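Local coordinates for SusD superfamily protein (Bacteroides vulgatus ATCC 8482, PDB 3JQ0) that probably binds nutrients, most likely glycans, at the bacterial outer membrane, at residues Tyr102-Tyr113 with Phe179-Leu188; Ala192-Met200 with Ile452-Val460. All blocks are in the same frame, centred on the assembly; numbering follows the deposited sequence. Where two conformers were deposited one is given.

Interaction 1. Residues Tyr102-Tyr113 with Phe179-Leu188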
# COMPACT_ATOMS: atom_id res chain seq x y z
N TYR A 102 3.17 -7.67 -24.78
CA TYR A 102 3.64 -7.30 -23.46
C TYR A 102 3.15 -5.88 -23.11
O TYR A 102 2.68 -5.62 -22.01
CB TYR A 102 5.17 -7.40 -23.32
CG TYR A 102 5.59 -7.64 -21.88
CD1 TYR A 102 5.52 -8.93 -21.31
CD2 TYR A 102 5.93 -6.59 -21.04
CE1 TYR A 102 5.85 -9.16 -20.03
CE2 TYR A 102 6.27 -6.82 -19.70
CZ TYR A 102 6.20 -8.11 -19.21
OH TYR A 102 6.52 -8.34 -17.89
N TYR A 103 3.29 -4.95 -24.06
CA TYR A 103 2.82 -3.59 -23.82
C TYR A 103 1.31 -3.56 -23.56
O TYR A 103 0.87 -2.83 -22.68
CB TYR A 103 3.13 -2.66 -24.97
CG TYR A 103 4.56 -2.25 -25.19
CD1 TYR A 103 5.40 -1.91 -24.15
CD2 TYR A 103 5.07 -2.15 -26.47
CE1 TYR A 103 6.66 -1.50 -24.36
CE2 TYR A 103 6.35 -1.78 -26.68
CZ TYR A 103 7.16 -1.44 -25.64
OH TYR A 103 8.46 -0.99 -25.83
N LEU A 104 0.52 -4.34 -24.29
CA LEU A 104 -0.91 -4.37 -24.08
C LEU A 104 -1.21 -4.98 -22.71
O LEU A 104 -2.10 -4.47 -22.00
CB LEU A 104 -1.61 -5.13 -25.21
CG LEU A 104 -1.62 -4.42 -26.56
CD1 LEU A 104 -2.18 -5.30 -27.69
CD2 LEU A 104 -2.38 -3.12 -26.48
N GLY A 105 -0.48 -6.02 -22.32
CA GLY A 105 -0.69 -6.60 -20.99
C GLY A 105 -0.47 -5.53 -19.93
O GLY A 105 -1.29 -5.37 -18.99
N GLU A 106 0.58 -4.74 -20.10
CA GLU A 106 0.86 -3.68 -19.16
C GLU A 106 -0.18 -2.56 -19.16
O GLU A 106 -0.58 -2.09 -18.07
CB GLU A 106 2.25 -3.11 -19.38
CG GLU A 106 3.38 -4.10 -19.21
CD GLU A 106 4.72 -3.44 -19.29
OE1 GLU A 106 4.97 -2.75 -20.27
OE2 GLU A 106 5.60 -3.64 -18.39
N ALA A 107 -0.59 -2.12 -20.35
CA ALA A 107 -1.48 -0.99 -20.45
C ALA A 107 -2.89 -1.32 -19.93
O ALA A 107 -3.47 -0.56 -19.14
CB ALA A 107 -1.51 -0.46 -21.88
N TYR A 108 -3.43 -2.46 -20.37
CA TYR A 108 -4.74 -2.88 -19.84
C TYR A 108 -4.65 -3.08 -18.31
O TYR A 108 -5.60 -2.75 -17.58
CB TYR A 108 -5.20 -4.15 -20.54
CG TYR A 108 -5.78 -3.95 -21.92
CD1 TYR A 108 -6.91 -3.21 -22.11
CD2 TYR A 108 -5.17 -4.52 -23.04
CE1 TYR A 108 -7.48 -3.04 -23.37
CE2 TYR A 108 -5.73 -4.36 -24.32
CZ TYR A 108 -6.87 -3.62 -24.46
OH TYR A 108 -7.43 -3.47 -25.72
N GLY A 109 -3.55 -3.66 -17.82
CA GLY A 109 -3.40 -3.90 -16.38
C GLY A 109 -3.36 -2.59 -15.60
O GLY A 109 -4.05 -2.45 -14.58
N MSE A 110 -2.55 -1.63 -16.08
CA MSE A 110 -2.48 -0.33 -15.40
C MSE A 110 -3.81 0.40 -15.43
O MSE A 110 -4.17 1.08 -14.44
CB MSE A 110 -1.38 0.53 -15.99
CG MSE A 110 0.05 0.06 -15.70
SE MSE A 110 1.41 1.30 -16.31
CE MSE A 110 1.27 0.92 -18.22
N ARG A 111 -4.56 0.29 -16.53
CA ARG A 111 -5.85 0.95 -16.57
C ARG A 111 -6.80 0.38 -15.50
O ARG A 111 -7.44 1.12 -14.74
CB ARG A 111 -6.49 0.87 -17.97
CG ARG A 111 -7.79 1.65 -18.07
CD ARG A 111 -8.23 1.92 -19.47
NE ARG A 111 -8.74 0.73 -20.12
CZ ARG A 111 -9.13 0.71 -21.39
NH1 ARG A 111 -8.93 1.75 -22.15
NH2 ARG A 111 -9.66 -0.37 -21.87
N ALA A 112 -6.86 -0.94 -15.42
CA ALA A 112 -7.68 -1.62 -14.41
C ALA A 112 -7.23 -1.22 -13.00
O ALA A 112 -8.06 -1.02 -12.12
CB ALA A 112 -7.60 -3.12 -14.61
N TYR A 113 -5.91 -1.14 -12.80
CA TYR A 113 -5.36 -0.80 -11.49
C TYR A 113 -5.84 0.57 -11.01
O TYR A 113 -6.27 0.76 -9.87
CB TYR A 113 -3.82 -0.85 -11.61
CG TYR A 113 -3.12 -0.50 -10.33
CD1 TYR A 113 -3.02 -1.41 -9.27
CD2 TYR A 113 -2.59 0.77 -10.13
CE1 TYR A 113 -2.41 -1.04 -8.05
CE2 TYR A 113 -1.96 1.11 -8.96
CZ TYR A 113 -1.91 0.24 -7.92
OH TYR A 113 -1.37 0.64 -6.70
N PHE A 179 8.29 -2.60 -13.67
CA PHE A 179 7.33 -2.41 -14.74
C PHE A 179 6.21 -3.43 -14.53
O PHE A 179 6.41 -4.50 -13.97
CB PHE A 179 7.97 -2.58 -16.14
CG PHE A 179 8.66 -1.32 -16.63
CD1 PHE A 179 9.77 -0.78 -15.99
CD2 PHE A 179 8.17 -0.65 -17.72
CE1 PHE A 179 10.37 0.38 -16.47
CE2 PHE A 179 8.76 0.52 -18.18
CZ PHE A 179 9.82 1.05 -17.55
N TRP A 180 5.01 -3.10 -15.03
CA TRP A 180 3.89 -3.99 -14.89
C TRP A 180 4.15 -5.33 -15.59
O TRP A 180 4.86 -5.38 -16.59
CB TRP A 180 2.59 -3.32 -15.39
CG TRP A 180 1.33 -3.96 -14.90
CD1 TRP A 180 0.64 -5.00 -15.49
CD2 TRP A 180 0.62 -3.62 -13.71
NE1 TRP A 180 -0.47 -5.28 -14.73
CE2 TRP A 180 -0.51 -4.49 -13.63
CE3 TRP A 180 0.80 -2.65 -12.72
CZ2 TRP A 180 -1.42 -4.45 -12.59
CZ3 TRP A 180 -0.12 -2.61 -11.66
CH2 TRP A 180 -1.22 -3.49 -11.62
N SER A 181 3.57 -6.41 -15.09
CA SER A 181 3.87 -7.78 -15.57
C SER A 181 2.64 -8.65 -15.37
O SER A 181 1.64 -8.26 -14.72
CB SER A 181 5.04 -8.36 -14.78
OG SER A 181 4.66 -8.61 -13.43
N ALA A 182 2.72 -9.89 -15.84
CA ALA A 182 1.62 -10.82 -15.70
C ALA A 182 1.25 -11.09 -14.25
O ALA A 182 0.06 -11.21 -13.92
CB ALA A 182 1.92 -12.13 -16.42
N ALA A 183 2.25 -11.18 -13.37
CA ALA A 183 1.98 -11.45 -11.98
C ALA A 183 1.32 -10.24 -11.32
O ALA A 183 0.52 -10.41 -10.41
CB ALA A 183 3.24 -11.87 -11.22
N ALA A 184 1.63 -9.03 -11.77
CA ALA A 184 0.96 -7.84 -11.27
C ALA A 184 -0.54 -7.89 -11.63
O ALA A 184 -1.43 -7.61 -10.81
CB ALA A 184 1.59 -6.55 -11.78
N THR A 185 -0.85 -8.26 -12.88
CA THR A 185 -2.25 -8.43 -13.29
C THR A 185 -2.94 -9.52 -12.44
O THR A 185 -4.10 -9.32 -12.05
CB THR A 185 -2.37 -8.74 -14.78
OG1 THR A 185 -2.03 -7.54 -15.45
CG2 THR A 185 -3.80 -9.15 -15.16
N GLN A 186 -2.29 -10.64 -12.15
CA GLN A 186 -2.92 -11.66 -11.31
C GLN A 186 -3.17 -11.19 -9.87
O GLN A 186 -4.20 -11.50 -9.31
CB GLN A 186 -2.15 -12.97 -11.34
CG GLN A 186 -2.12 -13.61 -12.73
CD GLN A 186 -3.50 -13.91 -13.24
OE1 GLN A 186 -4.28 -14.65 -12.60
NE2 GLN A 186 -3.83 -13.35 -14.40
N MSE A 187 -2.24 -10.39 -9.31
CA MSE A 187 -2.47 -9.79 -8.00
C MSE A 187 -3.71 -8.91 -8.04
O MSE A 187 -4.59 -8.99 -7.17
CB MSE A 187 -1.26 -8.95 -7.57
CG MSE A 187 -0.09 -9.71 -6.97
SE MSE A 187 -0.51 -10.70 -5.37
CE MSE A 187 -1.02 -9.29 -4.23
N LEU A 188 -3.79 -8.02 -9.01
CA LEU A 188 -4.91 -7.10 -9.13
C LEU A 188 -6.20 -7.89 -9.35
O LEU A 188 -7.25 -7.57 -8.78
CB LEU A 188 -4.66 -6.15 -10.29
CG LEU A 188 -5.85 -5.25 -10.65
CD1 LEU A 188 -6.24 -4.33 -9.50
CD2 LEU A 188 -5.51 -4.45 -11.91
O HOH W 1 4.93 -10.94 -17.35
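Trp180, which precedes helix 182-199, lays its indole along the backbone of helix 97-122, and the contact can be followed from its CB outward. CB lies 4.0 Å from Glu106 CG, against the aliphatic part of that chain. With CG anti to the backbone N (chi1 -162°), the indole runs along the helix toward Tyr113. CD1 meets Glu106 CA and Gly105 O, while NE1 stands over Gly109 CA. A CB modelled on Gly109 would fall 2.2 Å from Trp180 NE1, so the missing side chain is what lets the ring lie this low. On this face Met110 N sits over the ring centre and Gly109 C nearer the rim; the opposite face takes Ala184 CB, 3.5 Å above the Trp180 plane. Trp180 NE1 donates to Thr185 OG1 at 2.8 Å and 165°, in the ring plane, which helps fix the rotation of the indole; Thr185 OG1 also bonds Ser163. Within the helical part of the SusD fold, related to tetratricopeptide repeats, segments 102-113 and 182-188 run in nearly the same direction, 27° apart, with axes approaching to 9.8 Å. Farther along the indole, CE3 touches Met110 CG, and the leading atom CH2 reaches Tyr113 CD1 at 3.6 Å, the two rings meeting obliquely. Beyond the ring, Leu188 CD2 packs against Ala112 CB and Tyr113 CB, 3.5 Å from Tyr113 N. At the other end, Glu106 OE2 stands 2.6 Å from Trp180 O, a separation consistent with a protonated carboxyl group, while OE1 accepts from Asn16. Ser181, the N-cap of helix 182-199, accepts a weak bond from Ala184 N through OG, and one water bridges Ala182 N and Tyr102 OH, which also pairs with Ser172 O.

Interaction 2. Residues Ala192-Met200 with Ile452-Val460. With SO4 (sulfate ion), chain G.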
# COMPACT_ATOMS: atom_id res chain seq x y z
N ALA A 192 -9.50 -7.66 -7.09
CA ALA A 192 -10.76 -7.23 -7.68
C ALA A 192 -11.87 -8.26 -7.46
O ALA A 192 -13.01 -7.90 -7.13
CB ALA A 192 -10.60 -6.98 -9.18
N TYR A 193 -11.55 -9.56 -7.58
CA TYR A 193 -12.55 -10.58 -7.37
C TYR A 193 -12.83 -10.78 -5.88
O TYR A 193 -13.97 -11.14 -5.53
CB TYR A 193 -12.22 -11.87 -8.14
CG TYR A 193 -12.51 -11.75 -9.60
CD1 TYR A 193 -11.61 -11.19 -10.50
CD2 TYR A 193 -13.70 -12.25 -10.12
CE1 TYR A 193 -11.92 -11.09 -11.84
CE2 TYR A 193 -14.00 -12.16 -11.46
CZ TYR A 193 -13.11 -11.57 -12.33
OH TYR A 193 -13.39 -11.48 -13.68
N LEU A 194 -11.86 -10.57 -4.98
CA LEU A 194 -12.23 -10.50 -3.57
C LEU A 194 -13.23 -9.39 -3.30
O LEU A 194 -14.23 -9.59 -2.58
CB LEU A 194 -10.99 -10.28 -2.68
CG LEU A 194 -10.08 -11.45 -2.38
CD1 LEU A 194 -8.91 -11.00 -1.49
CD2 LEU A 194 -10.85 -12.59 -1.69
N TRP A 195 -13.00 -8.22 -3.90
CA TRP A 195 -13.84 -7.08 -3.67
C TRP A 195 -15.24 -7.33 -4.23
O TRP A 195 -16.27 -7.13 -3.56
CB TRP A 195 -13.26 -5.82 -4.33
CG TRP A 195 -14.03 -4.58 -4.02
CD1 TRP A 195 -15.12 -4.11 -4.68
CD2 TRP A 195 -13.81 -3.69 -2.93
NE1 TRP A 195 -15.59 -2.99 -4.07
CE2 TRP A 195 -14.79 -2.70 -3.00
CE3 TRP A 195 -12.86 -3.62 -1.90
CZ2 TRP A 195 -14.88 -1.65 -2.08
CZ3 TRP A 195 -12.95 -2.61 -0.99
CH2 TRP A 195 -13.94 -1.61 -1.11
N SER A 196 -15.33 -7.82 -5.47
CA SER A 196 -16.69 -8.10 -5.95
C SER A 196 -17.34 -9.22 -5.17
O SER A 196 -18.54 -9.16 -4.90
CB SER A 196 -16.75 -8.38 -7.43
OG SER A 196 -16.04 -9.54 -7.79
N GLY A 197 -16.57 -10.22 -4.74
CA GLY A 197 -17.13 -11.32 -3.97
C GLY A 197 -17.74 -10.86 -2.63
O GLY A 197 -18.81 -11.31 -2.25
N ARG A 198 -17.02 -9.98 -1.92
CA ARG A 198 -17.38 -9.59 -0.57
C ARG A 198 -18.19 -8.31 -0.50
O ARG A 198 -19.07 -8.21 0.36
CB ARG A 198 -16.09 -9.49 0.25
CG ARG A 198 -16.25 -9.09 1.71
CD ARG A 198 -16.93 -10.19 2.54
NE ARG A 198 -16.92 -9.76 3.93
CZ ARG A 198 -16.95 -10.55 4.99
NH1 ARG A 198 -17.01 -11.87 4.85
NH2 ARG A 198 -16.86 -10.01 6.17
N GLN A 199 -17.88 -7.36 -1.37
CA GLN A 199 -18.56 -6.08 -1.38
C GLN A 199 -19.68 -5.94 -2.39
O GLN A 199 -20.45 -5.00 -2.30
CB GLN A 199 -17.57 -4.91 -1.59
CG GLN A 199 -16.70 -4.63 -0.36
CD GLN A 199 -17.59 -4.23 0.80
OE1 GLN A 199 -18.41 -3.32 0.63
NE2 GLN A 199 -17.51 -4.93 1.92
N MSE A 200 -19.77 -6.83 -3.38
CA MSE A 200 -20.76 -6.71 -4.45
C MSE A 200 -21.51 -8.01 -4.68
O MSE A 200 -21.96 -8.30 -5.80
CB MSE A 200 -20.11 -6.19 -5.73
CG MSE A 200 -19.42 -4.85 -5.57
SE MSE A 200 -18.25 -4.34 -7.06
CE MSE A 200 -18.73 -2.53 -7.21
N ILE A 452 -9.82 -3.19 5.72
CA ILE A 452 -11.02 -3.14 6.52
C ILE A 452 -12.23 -2.83 5.65
O ILE A 452 -13.32 -3.36 5.85
CB ILE A 452 -10.86 -2.26 7.78
CG1 ILE A 452 -10.69 -0.78 7.46
CG2 ILE A 452 -9.72 -2.82 8.64
CD1 ILE A 452 -10.46 0.10 8.69
N ARG A 453 -12.06 -1.96 4.65
CA ARG A 453 -13.12 -1.68 3.70
C ARG A 453 -13.56 -2.94 2.96
O ARG A 453 -14.78 -3.16 2.78
CB ARG A 453 -12.65 -0.64 2.68
CG ARG A 453 -12.71 0.79 3.21
CD ARG A 453 -14.09 1.40 3.04
NE ARG A 453 -14.33 1.74 1.62
CZ ARG A 453 -15.34 1.35 0.87
NH1 ARG A 453 -16.26 0.51 1.33
NH2 ARG A 453 -15.40 1.79 -0.37
N LEU A 454 -12.62 -3.77 2.54
CA LEU A 454 -12.97 -5.03 1.86
C LEU A 454 -13.91 -5.87 2.71
O LEU A 454 -14.95 -6.34 2.23
CB LEU A 454 -11.74 -5.81 1.53
CG LEU A 454 -11.97 -7.24 1.05
CD1 LEU A 454 -12.75 -7.32 -0.30
CD2 LEU A 454 -10.63 -7.94 0.92
N LEU A 455 -13.58 -6.04 3.98
CA LEU A 455 -14.37 -6.92 4.84
C LEU A 455 -15.67 -6.35 5.29
O LEU A 455 -16.58 -7.11 5.65
CB LEU A 455 -13.52 -7.47 6.00
CG LEU A 455 -12.44 -8.47 5.57
CD1 LEU A 455 -11.63 -8.96 6.81
CD2 LEU A 455 -12.97 -9.65 4.76
N GLY A 456 -15.81 -5.02 5.28
CA GLY A 456 -17.09 -4.38 5.42
C GLY A 456 -17.24 -3.51 6.66
O GLY A 456 -16.31 -3.40 7.48
N TRP A 457 -18.43 -2.96 6.82
CA TRP A 457 -18.68 -1.95 7.84
C TRP A 457 -18.30 -2.44 9.25
O TRP A 457 -17.73 -1.67 10.03
CB TRP A 457 -20.15 -1.51 7.84
CG TRP A 457 -20.53 -0.67 9.03
CD1 TRP A 457 -21.41 -1.01 10.04
CD2 TRP A 457 -19.99 0.61 9.42
NE1 TRP A 457 -21.47 -0.02 10.98
CE2 TRP A 457 -20.63 1.01 10.62
CE3 TRP A 457 -19.02 1.47 8.87
CZ2 TRP A 457 -20.32 2.18 11.28
CZ3 TRP A 457 -18.73 2.63 9.52
CH2 TRP A 457 -19.37 2.98 10.72
N ASP A 458 -18.60 -3.68 9.60
CA ASP A 458 -18.27 -4.12 10.96
C ASP A 458 -16.80 -3.94 11.28
O ASP A 458 -16.46 -3.53 12.39
CB ASP A 458 -18.67 -5.55 11.16
CG ASP A 458 -20.20 -5.77 11.08
OD1 ASP A 458 -20.96 -4.83 11.28
OD2 ASP A 458 -20.58 -6.94 10.89
N TYR A 459 -15.94 -4.21 10.29
CA TYR A 459 -14.51 -4.06 10.46
C TYR A 459 -14.05 -2.61 10.33
O TYR A 459 -13.22 -2.15 11.11
CB TYR A 459 -13.77 -4.97 9.47
CG TYR A 459 -14.09 -6.44 9.68
CD1 TYR A 459 -13.43 -7.21 10.61
CD2 TYR A 459 -15.16 -7.03 9.03
CE1 TYR A 459 -13.80 -8.55 10.83
CE2 TYR A 459 -15.55 -8.31 9.26
CZ TYR A 459 -14.86 -9.09 10.15
OH TYR A 459 -15.20 -10.42 10.37
N VAL A 460 -14.58 -1.88 9.36
CA VAL A 460 -14.35 -0.44 9.27
C VAL A 460 -14.64 0.22 10.61
O VAL A 460 -13.87 1.09 11.06
CB VAL A 460 -15.17 0.19 8.14
CG1 VAL A 460 -15.09 1.71 8.20
CG2 VAL A 460 -14.79 -0.34 6.78
S SO4 G . -20.87 -4.44 4.35
O1 SO4 G . -20.44 -3.08 4.78
O2 SO4 G . -22.30 -4.58 4.27
O3 SO4 G . -20.23 -4.66 3.10
O4 SO4 G . -20.28 -5.46 5.22
O HOH W 2 -17.17 -11.45 8.72
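Leu455 O is gripped side-on by two nitrogens of Arg198: NE at 3.2 Å, from above the carbonyl plane, and NH2 at 3.0 Å, in that plane and on a lone pair. The carbonyl is that of the last residue of helix 448-455, just before Gly456, which with positive phi ends that helix and N-caps helix 457-463. A bend at chi2 (69°) brings the guanidinium edge to this oxygen, and Leu455 CD2 packs over one guanidinium face. An alanine in place of Arg198 removes both donors, and Leu455 O would probably be left without these side-chain partners while the helix end becomes less firmly tied to helix 182-199. Gln199 NE2 bonds Leu454 O at 2.9 Å and also sulfate O3 at 3.0 Å; the ion's O1 accepts from Trp457 N at the start of helix 457-463. On the Trp195 side, Leu454 CD1 rests 3.6 Å from Trp195 CA. Trp195 CH2 points at a face of the Arg453 guanidinium, the planes 86° apart, while Arg453 NH2 bonds Arg120 O. One water joins Arg198 NH2, 2.9 Å away, to Tyr459 OH, 2.8 Å away.

Interactions 1 and 2 lie in series on a single helix, 182-199, with centres 22 Å apart, adjoining along the helix but with no other touch between them. The N-terminal end of that helix joins residues 102-113, 66 residues earlier at the nearest ends; its C-terminal end joins residues 452-460, more than 250 residues farther on, tying the early helical region to a late part of the chain. Interaction 1 is buried and mostly apolar, whereas interaction 2 is partly buried and carries three side-chain-to-carbonyl hydrogen bonds. Each lies beside a small molecule probably from the crystallisation liquor: glycerol, whose nearest atom is about 3 Å from the Phe179 side chain, and the sulfate at Gln199.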